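Local coordinates for ADP-ribosylating toxin CARDS (Mycoplasma pneumoniae, PDB 4TLV), which transfers the ADP-ribosyl group from NAD(+) to multiple target proteins in vitro and causes vacuolation and loss of epithelial integrity in mammalian cells, at residues E97-L102 with T205-S210; P276-G281 with Q285-L290; L418-I421 with T426-A429. All coordinates share one frame; numbering follows the deposited sequence.

Interaction 1: residues E97-L102 with T205-S210; sequences ENLLDL and TPVHLS
With chi1 of L102 at -63°, CG stands beside the backbone N and opposite the carbonyl carbon, and from there CD1 reaches across to V207. The valine answers with CG2, which its chi1 of 176° sets beside its own backbone N while CG1 lies opposite that nitrogen. The two methyls, L102 CD1 and V207 CG2, meet at 3.8 Å, and the side chains cross at about a right angle, one methyl on each side doing the touching. V207 CG1 turns instead to L99, one helical turn earlier, whose CD2 lies 4.5 Å away in a looser contact. That same CD2 of L99 also approaches CD1 of L209 at 4.2 Å, so one leucine methyl is shared by the two inward-pointing residues of the strand. This is packing of helix 92-104 in the mono-ADP-ribosyltransferase domain against strand 207-210, which begins at the domain's last residue and runs into the region inferred to form the NAD(+)-binding pocket. Residues i and i+3 of the helix face residues i and i+2 of the strand, and the local axes come no nearer than 10.8 Å at an angle of 110°. A separation of this size is spanned by side chains alone, and the contact is wholly apolar. Strand 207-210 is held by its backbone to the parallel strand 108-110, with V207 and L209 both bonded to V109. From the latter strand V108 touches both L102 and L209, while F36 of helix 35-40 packs against L99 and L209.

Interaction 2: residues P276-G281 with Q285-L290; sequences PVYLRG and QKTFML
R280 takes hold of the hydroxyl of T287 side-on, with two nitrogens directed at one oxygen. R280 NE is 2.8 Å from T287 OG1 and R280 NH2 3.2 Å, the first being the straighter bond (159° at the hydrogen against 135°). OG1 lies close to the guanidinium plane, at its edge, so both N-H groups on that edge can turn to one oxygen, NE more squarely than NH2. The arginine chain gets there by bending at chi3 (-68°) after an extended start. Further along the same face of the hairpin, Y278 and M289 run side by side: M289 CG sits over one ring face, 3.8 Å from the centroid, in a CH-pi contact, and SD follows obliquely as a Met-aromatic neighbour. T287 CG2 meets the edge of that ring, so the threonine links the two clusters. On the other face L279 CD1 touches L290 CB at 4.1 Å, and F288 meets W392 edge-to-face.

Beneath these side chains lies the backbone ladder. L279 and F288 form the hydrogen-bonded pair, with L279 N to F288 O at 2.8 Å and F288 N to L279 O at 2.7 Å; Y278-M289 and R280-T287 are the flanking non-hydrogen-bonded pairs. G281 N to K286 O and L290 N to V277 O extend the ladder at both ends, and a water joins V277 N to L290 O. Strand 278-281 also pairs with strand 415-421, and strand 287-293 with strand 298-303. The whole is an antiparallel beta hairpin, the opening strand pair of the D2 beta-trefoil.

Interaction 3: residues L418-I421 with T426-A429; sequences LQII and TTHA. With ACT (acetate ion), chain M.
One carbonyl oxygen, I421 O, gathers the polar groups of two successive threonines. T427 N approaches I421 O in the carbonyl plane at 3.2 Å. T426 OG1, 3.0 Å from I421 O, comes from above that plane, 66° out of it, and so misses the lone-pair directions. T427 OG1 is also 3.0 Å from I421 O, but a bond there would be weak and is not settled; this hydroxyl accepts from Y278 N on the neighbouring strand 278-281. In T426 a chi1 of 51° sets OG1 toward I421 O while CG2, beside the backbone N, meets I421 CD1.

Side-chain carbons pack beside the polar cluster. I421 CD1 and T426 CG2 stand 3.3 Å apart, tighter than usual for carbons, where the two side chains cross at about a right angle. I420 CG2 lies 3.6 Å from T427 OG1. Farther along, A429 N gives a 2.9 Å hydrogen bond to atom O of an acetate, probably from the crystallisation liquor, which H163 also binds. The arrangement belongs to the end of strand 415-421, where the closing strand of the D2 beta-trefoil gives way to the loop leading toward D3.

From the N terminus, interaction 1 comes first: it closes a long excursion of about a hundred residues, bringing the end of the ADP-ribosyltransferase region back against helix 92-104. Interaction 2 follows at the start of D2, closing a tight hairpin turn, and interaction 3 closes another short turn near the end of D2. The three lie in series, neither nested nor crossed. Interaction 1 is 51 Å from interaction 2 and 47 Å from interaction 3, centre to centre, on the opposite side of the chain's centre. Interactions 2 and 3 touch, because strands 278-281 and 415-421 are neighbours: R280 N bonds Q419 O. First and last strands of D2 are thereby joined.

Interaction 1: residues E97-L102 with T205-S210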
ATOM      1  N   GLU A  97      -6.205   7.024  10.480  1.00  9.05           N
ATOM      2  CA  GLU A  97      -7.637   6.915  10.196  1.00 12.46           C
ATOM      3  C   GLU A  97      -8.495   7.130  11.448  1.00 12.45           C
ATOM      4  O   GLU A  97      -9.599   7.686  11.390  1.00 10.26           O
ATOM      5  CB  GLU A  97      -7.966   5.553   9.600  1.00 12.17           C
ATOM      6  CG  GLU A  97      -7.368   5.332   8.207  1.00 14.52           C
ATOM      7  CD  GLU A  97      -7.765   6.417   7.233  1.00 16.76           C
ATOM      8  OE1 GLU A  97      -8.977   6.519   6.901  1.00 19.23           O
ATOM      9  OE2 GLU A  97      -6.869   7.176   6.799  1.00 17.35           O
ATOM     10  N   ASN A  98      -7.996   6.653  12.578  1.00 10.42           N
ATOM     11  CA  ASN A  98      -8.687   6.832  13.842  1.00 11.53           C
ATOM     12  C   ASN A  98      -8.742   8.324  14.190  1.00 10.85           C
ATOM     13  O   ASN A  98      -9.792   8.846  14.592  1.00 12.21           O
ATOM     14  CB  ASN A  98      -8.009   5.998  14.956  1.00 10.97           C
ATOM     15  CG  ASN A  98      -8.800   6.003  16.254  1.00 12.33           C
ATOM     16  OD1 ASN A  98      -9.949   5.573  16.291  1.00 13.00           O
ATOM     17  ND2 ASN A  98      -8.186   6.510  17.325  1.00  9.68           N
ATOM     18  N   LEU A  99      -7.626   9.011  14.001  1.00 11.21           N
ATOM     19  CA  LEU A  99      -7.555  10.455  14.240  1.00 12.48           C
ATOM     20  C   LEU A  99      -8.493  11.239  13.306  1.00 14.89           C
ATOM     21  O   LEU A  99      -9.141  12.198  13.730  1.00 15.09           O
ATOM     22  CB  LEU A  99      -6.108  10.958  14.138  1.00 12.29           C
ATOM     23  CG  LEU A  99      -5.158  10.449  15.233  1.00 14.21           C
ATOM     24  CD1 LEU A  99      -3.782  11.026  15.046  1.00 16.21           C
ATOM     25  CD2 LEU A  99      -5.686  10.774  16.637  1.00 16.05           C
ATOM     26  N   LEU A 100      -8.592  10.811  12.051  1.00 13.00           N
ATOM     27  CA  LEU A 100      -9.533  11.433  11.121  1.00 15.38           C
ATOM     28  C   LEU A 100     -10.965  11.285  11.641  1.00 16.81           C
ATOM     29  O   LEU A 100     -11.718  12.255  11.697  1.00 16.90           O
ATOM     30  CB  LEU A 100      -9.419  10.809   9.728  1.00 15.50           C
ATOM     31  CG  LEU A 100     -10.490  11.333   8.762  1.00 15.11           C
ATOM     32  CD1 LEU A 100     -10.273  12.808   8.445  1.00 14.19           C
ATOM     33  CD2 LEU A 100     -10.472  10.467   7.484  1.00 15.12           C
ATOM     34  N   ASP A 101     -11.328  10.061  12.008  1.00 15.58           N
ATOM     35  CA  ASP A 101     -12.624   9.767  12.602  1.00 15.78           C
ATOM     36  C   ASP A 101     -12.897  10.715  13.782  1.00 16.66           C
ATOM     37  O   ASP A 101     -13.894  11.423  13.792  1.00 19.41           O
ATOM     38  CB  ASP A 101     -12.626   8.308  13.059  1.00 14.42           C
ATOM     39  CG  ASP A 101     -13.903   7.896  13.762  1.00 20.67           C
ATOM     40  OD1 ASP A 101     -14.974   8.475  13.484  1.00 21.63           O
ATOM     41  OD2 ASP A 101     -13.835   6.949  14.579  1.00 17.79           O
ATOM     42  N   LEU A 102     -12.001  10.744  14.762  1.00 15.25           N
ATOM     43  CA  LEU A 102     -12.194  11.616  15.917  1.00 17.82           C
ATOM     44  C   LEU A 102     -12.370  13.088  15.506  1.00 18.57           C
ATOM     45  O   LEU A 102     -13.241  13.782  16.032  1.00 20.12           O
ATOM     46  CB  LEU A 102     -11.056  11.454  16.919  1.00 16.06           C
ATOM     47  CG  LEU A 102     -10.961  10.047  17.537  1.00 16.59           C
ATOM     48  CD1 LEU A 102      -9.668   9.896  18.265  1.00 20.29           C
ATOM     49  CD2 LEU A 102     -12.148   9.766  18.460  1.00 21.88           C
ATOM     50  N   THR A 205     -10.760  10.061  25.211  1.00 41.49           N
ATOM     51  CA  THR A 205     -11.792  10.766  24.432  1.00 51.10           C
ATOM     52  C   THR A 205     -11.485  12.199  24.015  1.00 53.66           C
ATOM     53  O   THR A 205     -11.428  12.491  22.812  1.00 57.11           O
ATOM     54  CB  THR A 205     -13.169  10.733  25.121  1.00 54.11           C
ATOM     55  OG1 THR A 205     -13.655   9.386  25.146  1.00 68.56           O
ATOM     56  CG2 THR A 205     -14.160  11.614  24.359  1.00 55.88           C
ATOM     57  N   PRO A 206     -11.318  13.108  24.991  1.00 51.52           N
ATOM     58  CA  PRO A 206     -10.904  14.447  24.561  1.00 43.90           C
ATOM     59  C   PRO A 206      -9.467  14.361  24.066  1.00 41.48           C
ATOM     60  O   PRO A 206      -8.548  14.662  24.826  1.00 37.72           O
ATOM     61  CB  PRO A 206     -10.964  15.273  25.854  1.00 50.24           C
ATOM     62  CG  PRO A 206     -11.710  14.423  26.853  1.00 52.29           C
ATOM     63  CD  PRO A 206     -11.447  13.005  26.454  1.00 47.78           C
ATOM     64  N   VAL A 207      -9.262  13.929  22.824  1.00 32.72           N
ATOM     65  CA  VAL A 207      -7.906  13.767  22.327  1.00 30.27           C
ATOM     66  C   VAL A 207      -7.309  15.108  21.953  1.00 31.81           C
ATOM     67  O   VAL A 207      -7.910  15.871  21.190  1.00 31.46           O
ATOM     68  CB  VAL A 207      -7.841  12.834  21.102  1.00 31.71           C
ATOM     69  CG1 VAL A 207      -6.428  12.785  20.564  1.00 31.27           C
ATOM     70  CG2 VAL A 207      -8.315  11.441  21.465  1.00 29.89           C
ATOM     71  N   HIS A 208      -6.126  15.383  22.491  1.00 26.33           N
ATOM     72  CA  HIS A 208      -5.381  16.592  22.190  1.00 28.90           C
ATOM     73  C   HIS A 208      -4.367  16.337  21.088  1.00 32.47           C
ATOM     74  O   HIS A 208      -3.580  15.392  21.160  1.00 30.37           O
ATOM     75  CB  HIS A 208      -4.637  17.092  23.431  1.00 28.69           C
ATOM     76  CG  HIS A 208      -5.517  17.757  24.442  1.00 31.89           C
ATOM     77  ND1 HIS A 208      -5.586  19.046  24.851  1.00 29.19           N
ATOM     78  CD2 HIS A 208      -6.457  17.069  25.180  1.00 34.65           C
ATOM     79  CE1 HIS A 208      -6.566  19.114  25.811  1.00 28.96           C
ATOM     80  NE2 HIS A 208      -7.077  17.907  25.990  1.00 35.61           N
ATOM     81  N   LEU A 209      -4.372  17.213  20.087  1.00 27.40           N
ATOM     82  CA  LEU A 209      -3.475  17.104  18.952  1.00 23.85           C
ATOM     83  C   LEU A 209      -2.705  18.403  18.741  1.00 26.60           C
ATOM     84  O   LEU A 209      -3.270  19.496  18.864  1.00 28.59           O
ATOM     85  CB  LEU A 209      -4.303  16.771  17.706  1.00 30.37           C
ATOM     86  CG  LEU A 209      -4.189  15.376  17.090  1.00 29.37           C
ATOM     87  CD1 LEU A 209      -3.943  14.311  18.129  1.00 28.61           C
ATOM     88  CD2 LEU A 209      -5.413  15.045  16.202  1.00 24.07           C
ATOM     89  N   SER A 210      -1.412  18.281  18.442  1.00 25.46           N
ATOM     90  CA  SER A 210      -0.598  19.404  18.010  1.00 28.23           C
ATOM     91  C   SER A 210      -0.158  19.176  16.572  1.00 26.45           C
ATOM     92  O   SER A 210       0.762  18.399  16.318  1.00 28.88           O
ATOM     93  CB  SER A 210       0.639  19.562  18.891  1.00 26.54           C
ATOM     94  OG  SER A 210       0.275  19.800  20.238  1.00 39.03           O
TER

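Interaction 2: residues P276-G281 with Q285-L290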
ATOM      1  N   PRO A 276       7.775  -0.334 -22.292  1.00 13.80           N
ATOM      2  CA  PRO A 276       7.191  -1.652 -22.564  1.00 14.48           C
ATOM      3  C   PRO A 276       7.977  -2.705 -21.782  1.00 15.68           C
ATOM      4  O   PRO A 276       9.041  -2.398 -21.239  1.00 17.76           O
ATOM      5  CB  PRO A 276       7.425  -1.826 -24.069  1.00 17.07           C
ATOM      6  CG  PRO A 276       8.667  -1.017 -24.329  1.00 19.70           C
ATOM      7  CD  PRO A 276       8.448   0.219 -23.482  1.00 19.55           C
ATOM      8  N   VAL A 277       7.463  -3.931 -21.723  1.00 13.52           N
ATOM      9  CA  VAL A 277       8.067  -4.974 -20.914  1.00 13.87           C
ATOM     10  C   VAL A 277       8.346  -6.211 -21.765  1.00 18.18           C
ATOM     11  O   VAL A 277       7.435  -6.759 -22.399  1.00 15.06           O
ATOM     12  CB  VAL A 277       7.143  -5.378 -19.742  1.00 14.36           C
ATOM     13  CG1 VAL A 277       7.807  -6.462 -18.897  1.00 18.09           C
ATOM     14  CG2 VAL A 277       6.799  -4.128 -18.882  1.00 13.45           C
ATOM     15  N   TYR A 278       9.607  -6.636 -21.757  1.00 16.48           N
ATOM     16  CA  TYR A 278      10.074  -7.796 -22.523  1.00 17.82           C
ATOM     17  C   TYR A 278      10.541  -8.919 -21.616  1.00 18.27           C
ATOM     18  O   TYR A 278      11.337  -8.699 -20.713  1.00 16.98           O
ATOM     19  CB  TYR A 278      11.254  -7.397 -23.407  1.00 21.04           C
ATOM     20  CG  TYR A 278      10.900  -6.506 -24.569  1.00 21.14           C
ATOM     21  CD1 TYR A 278      10.655  -5.155 -24.385  1.00 18.71           C
ATOM     22  CD2 TYR A 278      10.836  -7.018 -25.854  1.00 24.59           C
ATOM     23  CE1 TYR A 278      10.344  -4.338 -25.450  1.00 23.22           C
ATOM     24  CE2 TYR A 278      10.531  -6.211 -26.935  1.00 28.25           C
ATOM     25  CZ  TYR A 278      10.279  -4.873 -26.726  1.00 28.07           C
ATOM     26  OH  TYR A 278       9.974  -4.078 -27.795  1.00 33.08           O
ATOM     27  N   LEU A 279      10.054 -10.128 -21.879  1.00 17.76           N
ATOM     28  CA  LEU A 279      10.437 -11.299 -21.110  1.00 17.15           C
ATOM     29  C   LEU A 279      11.061 -12.357 -22.017  1.00 19.63           C
ATOM     30  O   LEU A 279      10.746 -12.434 -23.203  1.00 21.46           O
ATOM     31  CB  LEU A 279       9.219 -11.876 -20.388  1.00 21.07           C
ATOM     32  CG  LEU A 279       8.544 -10.864 -19.461  1.00 23.66           C
ATOM     33  CD1 LEU A 279       7.161 -10.556 -19.977  1.00 25.64           C
ATOM     34  CD2 LEU A 279       8.503 -11.350 -18.024  1.00 22.01           C
ATOM     35  N   ARG A 280      11.937 -13.172 -21.447  1.00 21.82           N
ATOM     36  CA  ARG A 280      12.603 -14.233 -22.196  1.00 22.78           C
ATOM     37  C   ARG A 280      12.461 -15.563 -21.460  1.00 22.90           C
ATOM     38  O   ARG A 280      12.610 -15.634 -20.237  1.00 20.38           O
ATOM     39  CB  ARG A 280      14.077 -13.876 -22.432  1.00 23.33           C
ATOM     40  CG  ARG A 280      14.841 -14.849 -23.327  1.00 27.41           C
ATOM     41  CD  ARG A 280      16.155 -14.226 -23.800  1.00 25.05           C
ATOM     42  NE  ARG A 280      15.911 -13.121 -24.722  1.00 31.41           N
ATOM     43  CZ  ARG A 280      16.804 -12.187 -25.040  1.00 32.88           C
ATOM     44  NH1 ARG A 280      18.022 -12.213 -24.502  1.00 32.98           N
ATOM     45  NH2 ARG A 280      16.474 -11.229 -25.895  1.00 35.80           N
ATOM     46  N   GLY A 281      12.122 -16.606 -22.213  1.00 22.21           N
ATOM     47  CA  GLY A 281      11.999 -17.941 -21.660  1.00 25.57           C
ATOM     48  C   GLY A 281      13.386 -18.476 -21.403  1.00 26.42           C
ATOM     49  O   GLY A 281      14.273 -18.320 -22.235  1.00 27.56           O
ATOM     50  N   GLN A 285      14.746 -19.600 -24.838  1.00 29.67           N
ATOM     51  CA  GLN A 285      15.333 -18.302 -25.166  1.00 26.92           C
ATOM     52  C   GLN A 285      14.441 -17.441 -26.068  1.00 25.75           C
ATOM     53  O   GLN A 285      14.897 -16.463 -26.658  1.00 24.20           O
ATOM     54  CB  GLN A 285      16.724 -18.473 -25.780  1.00 31.75           C
ATOM     55  CG  GLN A 285      17.781 -18.912 -24.775  1.00 34.95           C
ATOM     56  CD  GLN A 285      18.051 -17.855 -23.714  1.00 39.44           C
ATOM     57  OE1 GLN A 285      18.571 -16.705 -24.138  1.00 39.59           O
ATOM     58  NE2 GLN A 285      17.787 -18.067 -22.528  1.00 35.55           N
ATOM     59  N   LYS A 286      13.170 -17.807 -26.169  1.00 25.25           N
ATOM     60  CA  LYS A 286      12.213 -17.018 -26.925  1.00 22.91           C
ATOM     61  C   LYS A 286      11.870 -15.747 -26.158  1.00 29.35           C
ATOM     62  O   LYS A 286      11.828 -15.749 -24.928  1.00 21.56           O
ATOM     63  CB  LYS A 286      10.946 -17.831 -27.195  1.00 31.69           C
ATOM     64  CG  LYS A 286      11.158 -18.969 -28.189  1.00 34.41           C
ATOM     65  CD  LYS A 286       9.883 -19.756 -28.425  1.00 33.32           C
ATOM     66  CE  LYS A 286      10.126 -20.880 -29.423  1.00 36.66           C
ATOM     67  NZ  LYS A 286       8.874 -21.598 -29.783  1.00 32.14           N
ATOM     68  N   THR A 287      11.618 -14.671 -26.893  1.00 26.97           N
ATOM     69  CA  THR A 287      11.378 -13.367 -26.283  1.00 27.46           C
ATOM     70  C   THR A 287       9.964 -12.894 -26.557  1.00 25.83           C
ATOM     71  O   THR A 287       9.451 -13.051 -27.669  1.00 23.17           O
ATOM     72  CB  THR A 287      12.401 -12.325 -26.786  1.00 27.61           C
ATOM     73  OG1 THR A 287      13.723 -12.791 -26.477  1.00 27.09           O
ATOM     74  CG2 THR A 287      12.176 -10.954 -26.115  1.00 22.15           C
ATOM     75  N   PHE A 288       9.337 -12.316 -25.537  1.00 21.78           N
ATOM     76  CA  PHE A 288       7.954 -11.877 -25.633  1.00 22.26           C
ATOM     77  C   PHE A 288       7.769 -10.477 -25.089  1.00 20.86           C
ATOM     78  O   PHE A 288       8.486 -10.045 -24.188  1.00 21.45           O
ATOM     79  CB  PHE A 288       7.039 -12.782 -24.810  1.00 18.58           C
ATOM     80  CG  PHE A 288       7.091 -14.237 -25.198  1.00 24.66           C
ATOM     81  CD1 PHE A 288       8.023 -15.084 -24.628  1.00 23.67           C
ATOM     82  CD2 PHE A 288       6.198 -14.753 -26.117  1.00 25.47           C
ATOM     83  CE1 PHE A 288       8.073 -16.428 -24.976  1.00 29.68           C
ATOM     84  CE2 PHE A 288       6.240 -16.100 -26.469  1.00 29.38           C
ATOM     85  CZ  PHE A 288       7.180 -16.936 -25.891  1.00 27.05           C
ATOM     86  N   MET A 289       6.760  -9.799 -25.610  1.00 18.50           N
ATOM     87  CA  MET A 289       6.315  -8.542 -25.046  1.00 19.08           C
ATOM     88  C   MET A 289       5.053  -8.795 -24.235  1.00 19.72           C
ATOM     89  O   MET A 289       4.115  -9.452 -24.702  1.00 17.83           O
ATOM     90  CB  MET A 289       6.009  -7.540 -26.146  1.00 18.26           C
ATOM     91  CG  MET A 289       7.240  -7.063 -26.895  1.00 25.58           C
ATOM     92  SD  MET A 289       6.759  -6.057 -28.298  1.00 40.49           S
ATOM     93  CE  MET A 289       6.115  -7.272 -29.433  1.00 30.71           C
ATOM     94  N   LEU A 290       5.041  -8.259 -23.022  1.00 18.18           N
ATOM     95  CA  LEU A 290       3.861  -8.271 -22.180  1.00 16.06           C
ATOM     96  C   LEU A 290       2.831  -7.302 -22.746  1.00 18.50           C
ATOM     97  O   LEU A 290       3.175  -6.164 -23.085  1.00 18.33           O
ATOM     98  CB  LEU A 290       4.249  -7.829 -20.773  1.00 16.65           C
ATOM     99  CG  LEU A 290       3.148  -7.874 -19.723  1.00 17.37           C
ATOM    100  CD1 LEU A 290       2.727  -9.337 -19.467  1.00 16.79           C
ATOM    101  CD2 LEU A 290       3.651  -7.217 -18.442  1.00 16.09           C
TER
HETATM  102  O   HOH W   1       5.073  -4.283 -23.284  1.00 17.25           O

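Interaction 3: residues L418-I421 with T426-A429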
ATOM      1  N   LEU A 418       9.849 -17.270 -17.347  1.00 23.16           N
ATOM      2  CA  LEU A 418      10.131 -16.059 -18.096  1.00 21.73           C
ATOM      3  C   LEU A 418      10.741 -15.059 -17.137  1.00 20.13           C
ATOM      4  O   LEU A 418      10.257 -14.889 -16.018  1.00 19.79           O
ATOM      5  CB  LEU A 418       8.835 -15.461 -18.613  1.00 21.33           C
ATOM      6  CG  LEU A 418       8.030 -16.289 -19.602  1.00 21.78           C
ATOM      7  CD1 LEU A 418       6.605 -15.791 -19.615  1.00 26.96           C
ATOM      8  CD2 LEU A 418       8.674 -16.167 -20.967  1.00 23.07           C
ATOM      9  N   GLN A 419      11.794 -14.392 -17.575  1.00 19.09           N
ATOM     10  CA  GLN A 419      12.435 -13.382 -16.759  1.00 16.85           C
ATOM     11  C   GLN A 419      12.514 -12.100 -17.566  1.00 17.19           C
ATOM     12  O   GLN A 419      12.633 -12.128 -18.790  1.00 16.69           O
ATOM     13  CB  GLN A 419      13.825 -13.850 -16.304  1.00 19.73           C
ATOM     14  CG  GLN A 419      13.758 -15.069 -15.371  1.00 20.06           C
ATOM     15  CD  GLN A 419      15.105 -15.479 -14.798  1.00 21.75           C
ATOM     16  OE1 GLN A 419      16.148 -15.011 -15.243  1.00 25.28           O
ATOM     17  NE2 GLN A 419      15.080 -16.363 -13.800  1.00 17.60           N
ATOM     18  N   ILE A 420      12.412 -10.971 -16.882  1.00 17.19           N
ATOM     19  CA  ILE A 420      12.503  -9.694 -17.569  1.00 15.17           C
ATOM     20  C   ILE A 420      13.932  -9.472 -18.016  1.00 14.86           C
ATOM     21  O   ILE A 420      14.861  -9.678 -17.255  1.00 17.64           O
ATOM     22  CB  ILE A 420      12.061  -8.533 -16.667  1.00 17.10           C
ATOM     23  CG1 ILE A 420      10.589  -8.745 -16.284  1.00 18.36           C
ATOM     24  CG2 ILE A 420      12.270  -7.196 -17.399  1.00 17.63           C
ATOM     25  CD1 ILE A 420       9.943  -7.577 -15.603  1.00 24.49           C
ATOM     26  N   ILE A 421      14.107  -9.047 -19.259  1.00 14.82           N
ATOM     27  CA  ILE A 421      15.441  -8.738 -19.745  1.00 18.72           C
ATOM     28  C   ILE A 421      15.555  -7.237 -19.973  1.00 17.46           C
ATOM     29  O   ILE A 421      14.691  -6.623 -20.596  1.00 17.34           O
ATOM     30  CB  ILE A 421      15.775  -9.525 -21.030  1.00 23.80           C
ATOM     31  CG1 ILE A 421      14.758  -9.206 -22.123  1.00 25.65           C
ATOM     32  CG2 ILE A 421      15.785 -11.021 -20.724  1.00 23.41           C
ATOM     33  CD1 ILE A 421      15.090  -9.797 -23.503  1.00 28.70           C
ATOM     34  N   THR A 426      15.321  -3.935 -25.305  1.00 29.69           N
ATOM     35  CA  THR A 426      14.230  -4.608 -24.606  1.00 24.38           C
ATOM     36  C   THR A 426      13.592  -3.725 -23.516  1.00 25.31           C
ATOM     37  O   THR A 426      13.124  -2.620 -23.799  1.00 23.73           O
ATOM     38  CB  THR A 426      14.646  -6.005 -24.072  1.00 23.11           C
ATOM     39  OG1 THR A 426      15.857  -5.917 -23.312  1.00 26.15           O
ATOM     40  CG2 THR A 426      14.861  -6.983 -25.234  1.00 29.89           C
ATOM     41  N   THR A 427      13.557  -4.212 -22.284  1.00 20.20           N
ATOM     42  CA  THR A 427      12.950  -3.446 -21.200  1.00 18.03           C
ATOM     43  C   THR A 427      13.909  -2.376 -20.706  1.00 18.70           C
ATOM     44  O   THR A 427      15.051  -2.676 -20.389  1.00 19.59           O
ATOM     45  CB  THR A 427      12.617  -4.355 -20.014  1.00 16.82           C
ATOM     46  OG1 THR A 427      11.893  -5.491 -20.492  1.00 17.58           O
ATOM     47  CG2 THR A 427      11.776  -3.594 -18.969  1.00 15.00           C
ATOM     48  N   HIS A 428      13.455  -1.132 -20.614  1.00 17.72           N
ATOM     49  CA  HIS A 428      14.342  -0.112 -20.061  1.00 19.74           C
ATOM     50  C   HIS A 428      14.487  -0.249 -18.551  1.00 15.99           C
ATOM     51  O   HIS A 428      13.624  -0.819 -17.886  1.00 15.74           O
ATOM     52  CB  HIS A 428      13.948   1.279 -20.524  1.00 22.56           C
ATOM     53  CG  HIS A 428      14.258   1.512 -21.976  1.00 35.28           C
ATOM     54  ND1 HIS A 428      14.109   2.603 -22.764  1.00 40.55           N
ATOM     55  CD2 HIS A 428      14.798   0.528 -22.780  1.00 29.75           C
ATOM     56  CE1 HIS A 428      14.553   2.258 -24.021  1.00 37.58           C
ATOM     57  NE2 HIS A 428      14.965   1.003 -24.004  1.00 35.16           N
ATOM     58  N   ALA A 429      15.604   0.238 -18.025  1.00 14.25           N
ATOM     59  CA  ALA A 429      16.051  -0.166 -16.694  1.00 14.80           C
ATOM     60  C   ALA A 429      15.081   0.235 -15.584  1.00 13.38           C
ATOM     61  O   ALA A 429      14.960  -0.465 -14.574  1.00 11.46           O
ATOM     62  CB  ALA A 429      17.450   0.411 -16.404  1.00 13.97           C
TER
HETATM   63  C   ACT M 607      18.239   1.277 -20.748  0.94 26.10           C
HETATM   64  O   ACT M 607      17.416   1.593 -19.855  0.94 20.83           O
HETATM   65  OXT ACT M 607      18.804   2.217 -21.355  0.94 25.76           O
HETATM   66  CH3 ACT M 607      18.541  -0.155 -21.075  0.94 26.09           C